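PDB 3ZIL: AAR187Cp from Eremothecium gossypii, which probably regulates sister-chromatid cohesion by acting on cohesin, as a fungal Wpl1 protein whose Wap1 domain makes up most of this fragment. Local coordinates for residues F26-N31 with K62-E67; Q87-D92 with R140-T145; V329-A334 with D347-E352. All coordinates share one frame; numbering follows the deposited sequence.

Interaction 1: F26-N31 with K62-E67; sequences FILSDN and KYRHRE
The flat guanidinium group of Arg-64 has the carboxylate of Glu-67 at its edge, in its plane, while CD1 of Leu-28 comes to it obliquely, 4.2 Å from NH2. Within the helical turn the ion pair is firm: Arg-64 NH2 reaches Glu-67 OE1 at 2.7 Å, with an N-H...O angle of 168°, and meets that oxygen on its syn side, 32° out of the carboxylate plane. A second, weak bond runs from Arg-64 NE to the same oxygen, so the pair is gripped mainly through NH2. OE2, the other carboxylate oxygen of Glu-67, lies 3.7 Å from Leu-28 CD1, and Glu-67 CD is 3.9 Å from that methyl. Across the contact, then, one methyl touches OE2 of the ion-paired carboxylate, and the guanidinium more loosely, by van der Waals contact alone. Glu-67 gets there as an extended chain, its CG turned opposite the backbone N (chi1 -174°). With an alanine here in place of Glu-67 the carboxylate is gone; the Arg-64 guanidinium is likely to turn more freely, and a gap would probably open beside Leu-28 CD1. Leu-28 itself is the centre of an inverse gamma turn, just where helix 20-27 ends. Asp-25 gives Arg-64 NH2 a second acidic partner, tying helix 54-72 to the helix that precedes the turn. Leu-28 also packs on Val-68 and Trp-71, so the turn that follows helix 20-27 rests against helix 54-72, while Ile-27 turns to helix 36-52, the helix that comes between them in the chain.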
loop_
_atom_site.group_PDB
_atom_site.type_symbol
_atom_site.label_atom_id
_atom_site.label_comp_id
_atom_site.label_asym_id
_atom_site.label_seq_id
_atom_site.Cartn_x
_atom_site.Cartn_y
_atom_site.Cartn_z
ATOM N N PHE A 26 -18.343 17.280 -33.409
ATOM C CA PHE A 26 -17.890 16.312 -34.338
ATOM C C PHE A 26 -17.288 15.094 -33.625
ATOM O O PHE A 26 -17.651 13.948 -33.901
ATOM C CB PHE A 26 -16.888 16.942 -35.319
ATOM C CG PHE A 26 -16.238 15.930 -36.209
ATOM C CD1 PHE A 26 -15.082 15.258 -35.785
ATOM C CD2 PHE A 26 -16.813 15.595 -37.448
ATOM C CE1 PHE A 26 -14.481 14.313 -36.597
ATOM C CE2 PHE A 26 -16.226 14.631 -38.260
ATOM C CZ PHE A 26 -15.062 13.992 -37.833
ATOM N N ILE A 27 -16.337 15.338 -32.732
ATOM C CA ILE A 27 -15.527 14.263 -32.155
ATOM C C ILE A 27 -16.391 13.426 -31.195
ATOM O O ILE A 27 -16.168 12.209 -31.027
ATOM C CB ILE A 27 -14.291 14.821 -31.393
ATOM C CG1 ILE A 27 -13.107 13.895 -31.586
ATOM C CG2 ILE A 27 -14.585 15.011 -29.924
ATOM C CD1 ILE A 27 -12.611 13.923 -33.019
ATOM N N LEU A 28 -17.395 14.049 -30.612
ATOM C CA LEU A 28 -18.235 13.300 -29.663
ATOM C C LEU A 28 -19.355 12.575 -30.409
ATOM O O LEU A 28 -20.562 12.775 -30.147
ATOM C CB LEU A 28 -18.766 14.180 -28.511
ATOM C CG LEU A 28 -17.710 14.952 -27.670
ATOM C CD1 LEU A 28 -18.399 15.988 -26.774
ATOM C CD2 LEU A 28 -16.747 14.044 -26.856
ATOM N N SER A 29 -18.960 11.658 -31.293
ATOM C CA SER A 29 -19.942 10.950 -32.159
ATOM C C SER A 29 -20.711 9.910 -31.316
ATOM O O SER A 29 -20.113 9.194 -30.537
ATOM C CB SER A 29 -19.202 10.233 -33.301
ATOM O OG SER A 29 -18.131 9.478 -32.743
ATOM N N ASP A 30 -22.017 9.850 -31.475
ATOM C CA ASP A 30 -22.908 8.789 -30.886
ATOM C C ASP A 30 -22.316 7.370 -30.847
ATOM O O ASP A 30 -22.240 6.697 -31.898
ATOM C CB ASP A 30 -24.241 8.777 -31.701
ATOM C CG ASP A 30 -25.373 8.046 -30.970
ATOM O OD1 ASP A 30 -25.108 7.085 -30.185
ATOM O OD2 ASP A 30 -26.526 8.430 -31.221
ATOM N N ASN A 31 -21.889 6.914 -29.653
ATOM C CA ASN A 31 -21.206 5.627 -29.484
ATOM C C ASN A 31 -22.096 4.450 -29.883
ATOM O O ASN A 31 -21.582 3.413 -30.215
ATOM C CB ASN A 31 -20.696 5.430 -28.017
ATOM C CG ASN A 31 -19.573 6.431 -27.631
ATOM O OD1 ASN A 31 -18.622 6.597 -28.383
ATOM N ND2 ASN A 31 -19.692 7.096 -26.467
ATOM N N LYS A 62 -15.064 24.162 -18.427
ATOM C CA LYS A 62 -16.059 25.211 -18.075
ATOM C C LYS A 62 -17.431 24.988 -18.606
ATOM O O LYS A 62 -18.382 25.476 -18.021
ATOM C CB LYS A 62 -15.658 26.615 -18.580
ATOM C CG LYS A 62 -14.353 27.138 -18.001
ATOM C CD LYS A 62 -13.984 28.527 -18.547
ATOM C CE LYS A 62 -14.944 29.592 -18.020
ATOM N NZ LYS A 62 -14.272 30.867 -17.615
ATOM N N TYR A 63 -17.528 24.383 -19.783
ATOM C CA TYR A 63 -18.745 24.436 -20.542
ATOM C C TYR A 63 -19.260 23.115 -21.007
ATOM O O TYR A 63 -20.448 23.047 -21.271
ATOM C CB TYR A 63 -18.593 25.258 -21.814
ATOM C CG TYR A 63 -18.197 26.663 -21.571
ATOM C CD1 TYR A 63 -18.980 27.509 -20.781
ATOM C CD2 TYR A 63 -17.031 27.173 -22.160
ATOM C CE1 TYR A 63 -18.596 28.818 -20.553
ATOM C CE2 TYR A 63 -16.660 28.468 -21.984
ATOM C CZ TYR A 63 -17.451 29.277 -21.193
ATOM O OH TYR A 63 -17.053 30.547 -21.015
ATOM N N ARG A 64 -18.391 22.116 -21.227
ATOM C CA ARG A 64 -18.888 20.831 -21.702
ATOM C C ARG A 64 -18.403 19.615 -20.916
ATOM O O ARG A 64 -18.278 18.560 -21.462
ATOM C CB ARG A 64 -18.615 20.707 -23.227
ATOM C CG ARG A 64 -19.285 21.890 -23.905
ATOM C CD ARG A 64 -19.240 21.796 -25.402
ATOM N NE ARG A 64 -20.005 20.669 -25.884
ATOM C CZ ARG A 64 -20.137 20.380 -27.171
ATOM N NH1 ARG A 64 -19.560 21.134 -28.104
ATOM N NH2 ARG A 64 -20.835 19.329 -27.512
ATOM N N HIS A 65 -18.097 19.789 -19.634
ATOM C CA HIS A 65 -17.449 18.761 -18.889
ATOM C C HIS A 65 -18.330 17.498 -18.805
ATOM O O HIS A 65 -17.891 16.370 -19.109
ATOM C CB HIS A 65 -17.087 19.310 -17.517
ATOM C CG HIS A 65 -15.935 18.592 -16.859
ATOM N ND1 HIS A 65 -15.443 18.945 -15.638
ATOM C CD2 HIS A 65 -15.163 17.483 -17.307
ATOM C CE1 HIS A 65 -14.413 18.118 -15.328
ATOM N NE2 HIS A 65 -14.265 17.209 -16.358
ATOM N N ARG A 66 -19.602 17.646 -18.458
ATOM C CA ARG A 66 -20.444 16.455 -18.349
ATOM C C ARG A 66 -20.643 15.718 -19.669
ATOM O O ARG A 66 -20.634 14.504 -19.675
ATOM C CB ARG A 66 -21.833 16.753 -17.783
ATOM C CG ARG A 66 -22.760 15.567 -18.148
ATOM C CD ARG A 66 -24.229 15.854 -18.154
ATOM N NE ARG A 66 -24.647 16.971 -19.005
ATOM C CZ ARG A 66 -25.003 16.790 -20.271
ATOM N NH1 ARG A 66 -24.926 15.574 -20.815
ATOM N NH2 ARG A 66 -25.409 17.811 -20.991
ATOM N N GLU A 67 -20.790 16.414 -20.795
ATOM C CA GLU A 67 -21.040 15.681 -22.041
ATOM C C GLU A 67 -19.727 14.950 -22.478
ATOM O O GLU A 67 -19.782 13.785 -22.964
ATOM C CB GLU A 67 -21.480 16.645 -23.173
ATOM C CG GLU A 67 -21.897 15.946 -24.449
ATOM C CD GLU A 67 -22.033 16.873 -25.653
ATOM O OE1 GLU A 67 -22.082 18.106 -25.460
ATOM O OE2 GLU A 67 -22.077 16.364 -26.802
#

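Interaction 2: Q87-D92 with R140-T145; sequences QCFIAD and RKLKFT
Two kinds of contact join Phe-89 to Leu-142 and Asp-92 to Lys-143. The apolar one rests on a single methyl: Leu-142 CD2 lies 3.4 Å from Phe-89 CD1 and 3.6 Å from Phe-89 CB, meeting the ring obliquely at the root of the side chain. Both residues are buried. A chi1 of 169° swings the Phe-89 ring off helix 81-93 toward the leucine, and the side chain also touches Cys-47 and Met-51 of helix 36-52. The contact thus links an early helix of this all-helical Wap1 domain to the chain leaving helix 129-141, just before helix 147-158 begins; Leu-142 and Lys-143 already belong to that connecting loop.

The polar contact lies one helical turn further along helix 81-93. Lys-143 NZ donates at 3.0 Å to Asp-92 OD2, which accepts on its syn lone pair, and the opposite charges make this a salt bridge. The two side chains cross at about a right angle, and the lysine chain bends at chi3 (-57°) to bring its amine round; its CE comes within 3.4 Å of Asp-92 OD2. The carboxylate has further partners on helix 147-158: the hydroxyl of Tyr-150 bonds to OD2 and that of Tyr-158 to OD1. Together with the amine they fix its rotation, while Lys-143 itself stands exposed to solvent.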
loop_
_atom_site.group_PDB
_atom_site.type_symbol
_atom_site.label_atom_id
_atom_site.label_comp_id
_atom_site.label_asym_id
_atom_site.label_seq_id
_atom_site.Cartn_x
_atom_site.Cartn_y
_atom_site.Cartn_z
ATOM N N GLN A 87 -8.740 6.557 -21.696
ATOM C CA GLN A 87 -9.728 6.928 -20.729
ATOM C C GLN A 87 -9.028 7.294 -19.441
ATOM O O GLN A 87 -9.530 8.183 -18.762
ATOM C CB GLN A 87 -10.748 5.794 -20.431
ATOM C CG GLN A 87 -11.686 5.584 -21.632
ATOM C CD GLN A 87 -12.505 4.325 -21.513
ATOM O OE1 GLN A 87 -11.961 3.231 -21.387
ATOM N NE2 GLN A 87 -13.827 4.461 -21.672
ATOM N N CYS A 88 -7.960 6.587 -19.080
ATOM C CA CYS A 88 -7.199 6.994 -17.847
ATOM C C CYS A 88 -6.587 8.446 -18.015
ATOM O O CYS A 88 -6.628 9.219 -17.084
ATOM C CB CYS A 88 -6.062 6.041 -17.575
ATOM S SG CYS A 88 -6.492 4.365 -17.088
ATOM N N PHE A 89 -6.013 8.781 -19.178
ATOM C CA PHE A 89 -5.582 10.164 -19.471
ATOM C C PHE A 89 -6.712 11.237 -19.293
ATOM O O PHE A 89 -6.519 12.211 -18.581
ATOM C CB PHE A 89 -4.888 10.257 -20.858
ATOM C CG PHE A 89 -4.663 11.661 -21.308
ATOM C CD1 PHE A 89 -3.640 12.442 -20.744
ATOM C CD2 PHE A 89 -5.532 12.251 -22.220
ATOM C CE1 PHE A 89 -3.445 13.755 -21.141
ATOM C CE2 PHE A 89 -5.354 13.584 -22.592
ATOM C CZ PHE A 89 -4.309 14.335 -22.052
ATOM N N ILE A 90 -7.910 11.003 -19.864
ATOM C CA ILE A 90 -9.044 11.851 -19.691
ATOM C C ILE A 90 -9.359 12.072 -18.196
ATOM O O ILE A 90 -9.548 13.240 -17.749
ATOM C CB ILE A 90 -10.276 11.284 -20.449
ATOM C CG1 ILE A 90 -9.986 11.321 -21.940
ATOM C CG2 ILE A 90 -11.574 11.991 -20.005
ATOM C CD1 ILE A 90 -9.656 12.721 -22.420
ATOM N N ALA A 91 -9.473 10.991 -17.433
ATOM C CA ALA A 91 -9.785 11.132 -16.003
ATOM C C ALA A 91 -8.737 12.004 -15.324
ATOM O O ALA A 91 -9.062 12.857 -14.495
ATOM C CB ALA A 91 -9.820 9.786 -15.302
ATOM N N ASP A 92 -7.479 11.745 -15.637
ATOM C CA ASP A 92 -6.386 12.566 -15.113
ATOM C C ASP A 92 -6.312 14.019 -15.671
ATOM O O ASP A 92 -5.914 14.894 -14.951
ATOM C CB ASP A 92 -5.084 11.837 -15.327
ATOM C CG ASP A 92 -3.892 12.449 -14.581
ATOM O OD1 ASP A 92 -4.087 12.958 -13.445
ATOM O OD2 ASP A 92 -2.735 12.338 -15.161
ATOM N N ARG A 140 4.549 9.299 -26.169
ATOM C CA ARG A 140 5.672 10.195 -25.777
ATOM C C ARG A 140 5.279 11.322 -24.828
ATOM O O ARG A 140 6.098 11.782 -24.079
ATOM C CB ARG A 140 6.466 10.752 -27.011
ATOM C CG ARG A 140 7.138 9.631 -27.825
ATOM C CD ARG A 140 7.993 10.114 -28.989
ATOM N NE ARG A 140 7.301 10.956 -29.971
ATOM C CZ ARG A 140 6.823 10.517 -31.150
ATOM N NH1 ARG A 140 6.955 9.242 -31.490
ATOM N NH2 ARG A 140 6.217 11.346 -32.004
ATOM N N LYS A 141 4.030 11.754 -24.822
ATOM C CA LYS A 141 3.617 12.798 -23.887
ATOM C C LYS A 141 2.919 12.365 -22.586
ATOM O O LYS A 141 2.736 13.185 -21.713
ATOM C CB LYS A 141 2.706 13.789 -24.625
ATOM C CG LYS A 141 3.463 14.801 -25.473
ATOM C CD LYS A 141 2.648 15.239 -26.693
ATOM C CE LYS A 141 3.551 16.054 -27.631
ATOM N NZ LYS A 141 2.789 16.323 -28.861
ATOM N N LEU A 142 2.426 11.117 -22.503
ATOM C CA LEU A 142 1.561 10.707 -21.361
ATOM C C LEU A 142 2.419 10.533 -20.130
ATOM O O LEU A 142 3.586 10.158 -20.234
ATOM C CB LEU A 142 0.955 9.345 -21.665
ATOM C CG LEU A 142 -0.258 9.443 -22.614
ATOM C CD1 LEU A 142 -0.568 8.045 -23.068
ATOM C CD2 LEU A 142 -1.467 10.138 -21.902
ATOM N N LYS A 143 1.849 10.826 -18.992
ATOM C CA LYS A 143 2.486 10.552 -17.740
ATOM C C LYS A 143 2.850 9.051 -17.585
ATOM O O LYS A 143 3.855 8.733 -16.939
ATOM C CB LYS A 143 1.514 10.964 -16.640
ATOM C CG LYS A 143 2.107 10.944 -15.227
ATOM C CD LYS A 143 1.058 11.509 -14.274
ATOM C CE LYS A 143 0.634 12.912 -14.704
ATOM N NZ LYS A 143 -0.385 13.526 -13.811
ATOM N N PHE A 144 2.049 8.127 -18.126
ATOM C CA PHE A 144 2.321 6.649 -18.012
ATOM C C PHE A 144 1.900 6.007 -19.317
ATOM O O PHE A 144 0.881 6.401 -19.887
ATOM C CB PHE A 144 1.445 5.983 -16.924
ATOM C CG PHE A 144 1.701 6.491 -15.505
ATOM C CD1 PHE A 144 2.881 6.163 -14.797
ATOM C CD2 PHE A 144 0.769 7.338 -14.865
ATOM C CE1 PHE A 144 3.087 6.613 -13.436
ATOM C CE2 PHE A 144 0.995 7.805 -13.530
ATOM C CZ PHE A 144 2.126 7.457 -12.823
ATOM N N THR A 145 2.626 4.973 -19.762
ATOM C CA THR A 145 2.363 4.427 -21.083
ATOM C C THR A 145 1.676 3.048 -21.065
ATOM O O THR A 145 1.593 2.370 -22.063
ATOM C CB THR A 145 3.602 4.520 -21.967
ATOM O OG1 THR A 145 4.681 3.790 -21.370
ATOM C CG2 THR A 145 3.987 6.002 -22.091
#

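Interaction 3: V329-A334 with D347-E352; sequences VYAYSA and DFLKSE
Two consecutive helices near the C-terminal end of this helical domain, 321-336 and 343-360, meet here across a short connection, with Leu-349 set against Tyr-330 and Ala-331. All three side chains are buried and their CB atoms point across the interface; the two backbones come nearest at Ala-331 and Leu-349, whose CA atoms are 7.7 Å apart. The touching is done by one branch of the leucine. Its CD2 lies 4.1 Å from Ala-331 CB and 4.4 Å from Tyr-330 CD2, so the methyl reaches the small alanine side chain while meeting the neighbouring ring obliquely. Leu-349 holds CG anti to N (chi1 180°), which carries the branched end out from its own helix toward the other.

The tyrosine ring is held from further sides: Ala-334 CB sits 4.0 Å above one face, toward the rim, one turn along the same helix, and Phe-308 of helix 304-313 stacks with the ring. Leu-341, from the loop between the two helices, touches both Tyr-330 and Leu-349, and Val-374 of helix 365-375 packs on Ala-331. Carbon meets carbon throughout this pairing, at ordinary van der Waals distances and without a polar bond between the segments; its hold therefore rests on the fit and burial of apolar surface, with neither charge nor hydrogen-bond direction to fix the angle at which leucine and ring meet.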
loop_
_atom_site.group_PDB
_atom_site.type_symbol
_atom_site.label_atom_id
_atom_site.label_comp_id
_atom_site.label_asym_id
_atom_site.label_seq_id
_atom_site.Cartn_x
_atom_site.Cartn_y
_atom_site.Cartn_z
ATOM N N VAL A 329 9.514 -6.035 22.380
ATOM C CA VAL A 329 9.441 -7.184 21.498
ATOM C C VAL A 329 10.330 -8.290 22.127
ATOM O O VAL A 329 9.914 -9.452 22.224
ATOM C CB VAL A 329 9.870 -6.848 20.047
ATOM C CG1 VAL A 329 10.217 -8.128 19.276
ATOM C CG2 VAL A 329 8.802 -5.972 19.326
ATOM N N TYR A 330 11.512 -7.898 22.602
ATOM C CA TYR A 330 12.394 -8.801 23.356
ATOM C C TYR A 330 11.713 -9.513 24.579
ATOM O O TYR A 330 11.843 -10.711 24.751
ATOM C CB TYR A 330 13.665 -8.074 23.807
ATOM C CG TYR A 330 14.540 -9.031 24.587
ATOM C CD1 TYR A 330 15.079 -10.180 23.980
ATOM C CD2 TYR A 330 14.784 -8.824 25.940
ATOM C CE1 TYR A 330 15.835 -11.077 24.716
ATOM C CE2 TYR A 330 15.547 -9.710 26.672
ATOM C CZ TYR A 330 16.058 -10.829 26.053
ATOM O OH TYR A 330 16.814 -11.693 26.804
ATOM N N ALA A 331 10.999 -8.777 25.395
ATOM C CA ALA A 331 10.306 -9.338 26.572
ATOM C C ALA A 331 9.368 -10.459 26.114
ATOM O O ALA A 331 9.284 -11.508 26.780
ATOM C CB ALA A 331 9.528 -8.248 27.270
ATOM N N TYR A 332 8.687 -10.259 24.961
ATOM C CA TYR A 332 7.829 -11.324 24.385
ATOM C C TYR A 332 8.645 -12.536 23.959
ATOM O O TYR A 332 8.276 -13.708 24.231
ATOM C CB TYR A 332 6.950 -10.783 23.204
ATOM C CG TYR A 332 5.645 -10.123 23.691
ATOM C CD1 TYR A 332 4.592 -10.893 24.083
ATOM C CD2 TYR A 332 5.500 -8.738 23.764
ATOM C CE1 TYR A 332 3.433 -10.352 24.567
ATOM C CE2 TYR A 332 4.318 -8.181 24.190
ATOM C CZ TYR A 332 3.270 -9.008 24.582
ATOM O OH TYR A 332 2.073 -8.513 25.065
ATOM N N SER A 333 9.804 -12.282 23.356
ATOM C CA SER A 333 10.647 -13.378 22.903
ATOM C C SER A 333 11.193 -14.207 24.112
ATOM O O SER A 333 10.972 -15.441 24.234
ATOM C CB SER A 333 11.778 -12.847 22.057
ATOM O OG SER A 333 12.556 -13.951 21.674
ATOM N N ALA A 334 11.903 -13.512 24.986
ATOM C CA ALA A 334 12.341 -14.084 26.245
ATOM C C ALA A 334 11.267 -14.929 26.939
ATOM O O ALA A 334 11.537 -16.075 27.281
ATOM C CB ALA A 334 12.864 -12.988 27.163
ATOM N N ASP A 347 14.466 -6.602 36.450
ATOM C CA ASP A 347 14.031 -5.331 37.002
ATOM C C ASP A 347 14.295 -4.133 36.070
ATOM O O ASP A 347 13.502 -3.186 36.063
ATOM C CB ASP A 347 14.676 -5.073 38.389
ATOM C CG ASP A 347 14.026 -3.906 39.133
ATOM O OD1 ASP A 347 12.836 -3.957 39.533
ATOM O OD2 ASP A 347 14.678 -2.906 39.326
ATOM N N PHE A 348 15.432 -4.141 35.358
ATOM C CA PHE A 348 15.725 -3.084 34.349
ATOM C C PHE A 348 14.643 -3.089 33.230
ATOM O O PHE A 348 14.126 -2.021 32.816
ATOM C CB PHE A 348 17.148 -3.281 33.781
ATOM C CG PHE A 348 17.438 -2.529 32.518
ATOM C CD1 PHE A 348 17.741 -1.158 32.531
ATOM C CD2 PHE A 348 17.443 -3.197 31.299
ATOM C CE1 PHE A 348 18.037 -0.476 31.359
ATOM C CE2 PHE A 348 17.711 -2.517 30.116
ATOM C CZ PHE A 348 18.003 -1.148 30.138
ATOM N N LEU A 349 14.290 -4.287 32.793
ATOM C CA LEU A 349 13.338 -4.480 31.693
ATOM C C LEU A 349 11.942 -4.014 32.154
ATOM O O LEU A 349 11.331 -3.148 31.512
ATOM C CB LEU A 349 13.349 -5.963 31.233
ATOM C CG LEU A 349 12.424 -6.441 30.080
ATOM C CD1 LEU A 349 12.592 -5.539 28.852
ATOM C CD2 LEU A 349 12.779 -7.877 29.744
ATOM N N LYS A 350 11.495 -4.532 33.316
ATOM C CA LYS A 350 10.184 -4.240 33.903
ATOM C C LYS A 350 10.076 -2.749 34.035
ATOM O O LYS A 350 9.086 -2.141 33.651
ATOM C CB LYS A 350 10.058 -4.939 35.259
ATOM C CG LYS A 350 8.894 -4.506 36.148
ATOM C CD LYS A 350 8.707 -5.464 37.337
ATOM C CE LYS A 350 7.928 -4.819 38.460
ATOM N NZ LYS A 350 8.367 -3.391 38.527
ATOM N N SER A 351 11.164 -2.155 34.499
ATOM C CA SER A 351 11.213 -0.730 34.784
ATOM C C SER A 351 11.221 0.173 33.537
ATOM O O SER A 351 10.610 1.205 33.506
ATOM C CB SER A 351 12.429 -0.502 35.689
ATOM O OG SER A 351 12.607 0.846 35.862
ATOM N N GLU A 352 11.916 -0.229 32.500
ATOM C CA GLU A 352 11.928 0.536 31.250
ATOM C C GLU A 352 10.565 0.349 30.528
ATOM O O GLU A 352 10.015 1.292 29.981
ATOM C CB GLU A 352 13.087 0.102 30.369
ATOM C CG GLU A 352 14.482 0.511 30.875
ATOM C CD GLU A 352 14.707 2.025 31.020
ATOM O OE1 GLU A 352 14.110 2.831 30.293
ATOM O OE2 GLU A 352 15.529 2.432 31.871
#

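Interactions 1 and 2 share the N-terminal side of the chain, their centres about 19 Å apart, and their helices 54-72 and 81-93 follow one another; helix 36-52 also touches residues of both. Interaction 3 sits on the opposite side of the chain's centre, about 67 Å from interaction 1 and about 53 Å from interaction 2, centre to centre. Burial and chemistry change together. At the surface, interaction 1 sets a methyl against an ion pair internal to one helix. Partly buried interaction 2 divides its work between an apolar touch inside and a salt bridge spanning the segments. Interaction 3, wholly buried, is apolar and joins sequential helices.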